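NDP-rhamnosyltransferase (Saccharopolyspora spinosa, PDB 3TSA) is SpnG, a glycosyltransferase of the GT-B fold built from two domains, each around a parallel sheet. Local coordinates at residues 74-79 with 85-90. Residues are numbered along the deposited sequence; the frame is centred on the assembly and turned at random.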
# COMPACT_ATOMS: atom_id res chain seq x y z
N PRO A 74 2.22 31.05 -17.07
CA PRO A 74 1.23 30.66 -18.07
C PRO A 74 1.81 30.10 -19.37
O PRO A 74 1.10 29.42 -20.14
CB PRO A 74 0.52 32.01 -18.40
CG PRO A 74 0.60 32.76 -17.10
CD PRO A 74 2.04 32.47 -16.64
N ALA A 75 3.10 30.36 -19.64
CA ALA A 75 3.65 29.88 -20.91
C ALA A 75 3.64 28.33 -20.93
O ALA A 75 3.60 27.71 -21.98
CB ALA A 75 5.08 30.46 -21.14
N PHE A 76 3.57 27.70 -19.77
CA PHE A 76 3.34 26.24 -19.86
C PHE A 76 2.10 25.81 -20.53
O PHE A 76 2.02 24.69 -21.10
CB PHE A 76 3.40 25.51 -18.45
CG PHE A 76 4.75 25.35 -17.90
CD1 PHE A 76 5.58 24.30 -18.28
CD2 PHE A 76 5.18 26.25 -16.89
CE1 PHE A 76 6.86 24.19 -17.71
CE2 PHE A 76 6.48 26.16 -16.29
CZ PHE A 76 7.33 25.12 -16.71
N GLY A 77 1.08 26.65 -20.45
CA GLY A 77 -0.17 26.34 -21.12
C GLY A 77 -0.33 27.02 -22.47
O GLY A 77 -1.44 27.16 -23.03
N GLN A 78 0.80 27.42 -23.04
CA GLN A 78 0.81 28.15 -24.33
C GLN A 78 1.82 27.48 -25.28
O GLN A 78 2.84 28.10 -25.61
CB GLN A 78 1.13 29.65 -24.11
CG GLN A 78 0.05 30.30 -23.14
CD GLN A 78 0.42 31.67 -22.68
OE1 GLN A 78 1.60 32.03 -22.70
NE2 GLN A 78 -0.56 32.40 -22.15
N ARG A 79 1.54 26.22 -25.67
CA ARG A 79 2.52 25.40 -26.44
C ARG A 79 2.69 25.93 -27.87
O ARG A 79 3.74 25.67 -28.47
CB ARG A 79 2.20 23.93 -26.38
CG ARG A 79 2.70 23.35 -25.07
CD ARG A 79 2.35 21.85 -24.93
NE ARG A 79 0.92 21.60 -24.90
CZ ARG A 79 0.29 20.69 -25.66
NH1 ARG A 79 0.98 19.90 -26.54
NH2 ARG A 79 -1.04 20.57 -25.56
N ARG A 85 6.96 26.58 -26.11
CA ARG A 85 7.81 25.55 -26.76
C ARG A 85 9.13 25.43 -26.02
O ARG A 85 9.55 24.30 -25.75
CB ARG A 85 8.10 25.82 -28.26
CG ARG A 85 6.90 25.76 -29.12
CD ARG A 85 7.27 25.63 -30.63
NE ARG A 85 6.16 26.12 -31.48
CZ ARG A 85 4.93 25.57 -31.58
NH1 ARG A 85 4.02 26.12 -32.41
NH2 ARG A 85 4.58 24.49 -30.88
N GLN A 86 9.82 26.54 -25.70
CA GLN A 86 11.12 26.44 -25.00
C GLN A 86 11.02 25.76 -23.64
O GLN A 86 11.91 25.00 -23.25
CB GLN A 86 11.68 27.83 -24.71
CG GLN A 86 12.46 28.49 -25.85
CD GLN A 86 13.18 29.77 -25.34
OE1 GLN A 86 14.16 30.23 -25.92
NE2 GLN A 86 12.68 30.31 -24.24
N LEU A 87 9.96 26.07 -22.88
CA LEU A 87 9.82 25.44 -21.57
C LEU A 87 9.70 23.96 -21.73
O LEU A 87 10.35 23.24 -20.98
CB LEU A 87 8.59 25.92 -20.82
CG LEU A 87 8.62 27.30 -20.13
CD1 LEU A 87 7.15 27.52 -19.67
CD2 LEU A 87 9.57 27.41 -18.95
N TRP A 88 8.81 23.52 -22.64
CA TRP A 88 8.57 22.07 -22.80
C TRP A 88 9.79 21.42 -23.45
O TRP A 88 10.16 20.32 -23.07
CB TRP A 88 7.29 21.80 -23.58
CG TRP A 88 6.09 22.09 -22.72
CD1 TRP A 88 5.30 23.22 -22.71
CD2 TRP A 88 5.55 21.20 -21.75
NE1 TRP A 88 4.30 23.07 -21.75
CE2 TRP A 88 4.43 21.85 -21.15
CE3 TRP A 88 5.93 19.93 -21.30
CZ2 TRP A 88 3.69 21.23 -20.11
CZ3 TRP A 88 5.19 19.31 -20.34
CH2 TRP A 88 4.06 19.93 -19.76
N GLU A 89 10.47 22.12 -24.36
CA GLU A 89 11.72 21.55 -24.95
C GLU A 89 12.84 21.40 -23.90
O GLU A 89 13.59 20.37 -23.89
CB GLU A 89 12.17 22.35 -26.21
CG GLU A 89 11.17 22.18 -27.39
CD GLU A 89 11.49 23.07 -28.57
OE1 GLU A 89 12.09 24.16 -28.38
OE2 GLU A 89 11.14 22.67 -29.69
N GLN A 90 12.95 22.37 -22.97
CA GLN A 90 13.99 22.30 -21.92
C GLN A 90 13.67 21.16 -20.93
O GLN A 90 14.57 20.40 -20.49
CB GLN A 90 14.16 23.69 -21.25
CG GLN A 90 14.55 23.78 -19.74
CD GLN A 90 13.78 24.98 -18.97
OE1 GLN A 90 13.53 26.09 -19.53
NE2 GLN A 90 13.40 24.73 -17.70
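Trp88 and Leu87, neighbours on helix 82-113, grip Phe76 of the preceding loop from two directions. The indole N-H meets the backbone carbonyl of Phe76, with Trp88 NE1 2.9 Å from Phe76 O. The bond is nearly straight (166° at the hydrogen), and the oxygen lies almost in the indole plane, so a buried ring nitrogen is satisfied by a lone pair in the carbonyl plane. This bond, with side chains against both faces, would limit rotation of the indole. Phe76 then turns its CD1 edge toward one indole face, a T-shaped pair with planes at 88°. With chi1 at -75°, the benzyl group sits beside its own backbone N, where Leu87 CD1 lies over the ring centre, 3.5 Å from the centroid, in a CH-pi contact; that methyl also reaches Ala75 CB at 3.9 Å. The indole's opposite face receives the aliphatic part of Arg79: CG is 3.5 Å from Trp88 CD1, and CD stands 4.0 Å from the five-ring centroid. The Arg79 chain bends about CG-CD (chi3), and its guanidinium forms a salt bridge with Asp190. Beyond the two segments, Phe316 meets the Phe76 ring, while Pro147, Pro151 and Phe152 touch Trp88.

Packing is looser at the solvent side. Exposed Arg85 brings NH2 to 2.8 Å from Arg79 O, but the oxygen lies over a guanidinium face and the angle is too poor for a hydrogen bond. The arrangement is a loop folded back on the first turns of the following helix, within the connection between parallel strands 50-53 and 117-121 of a Rossmann-like GT-B domain.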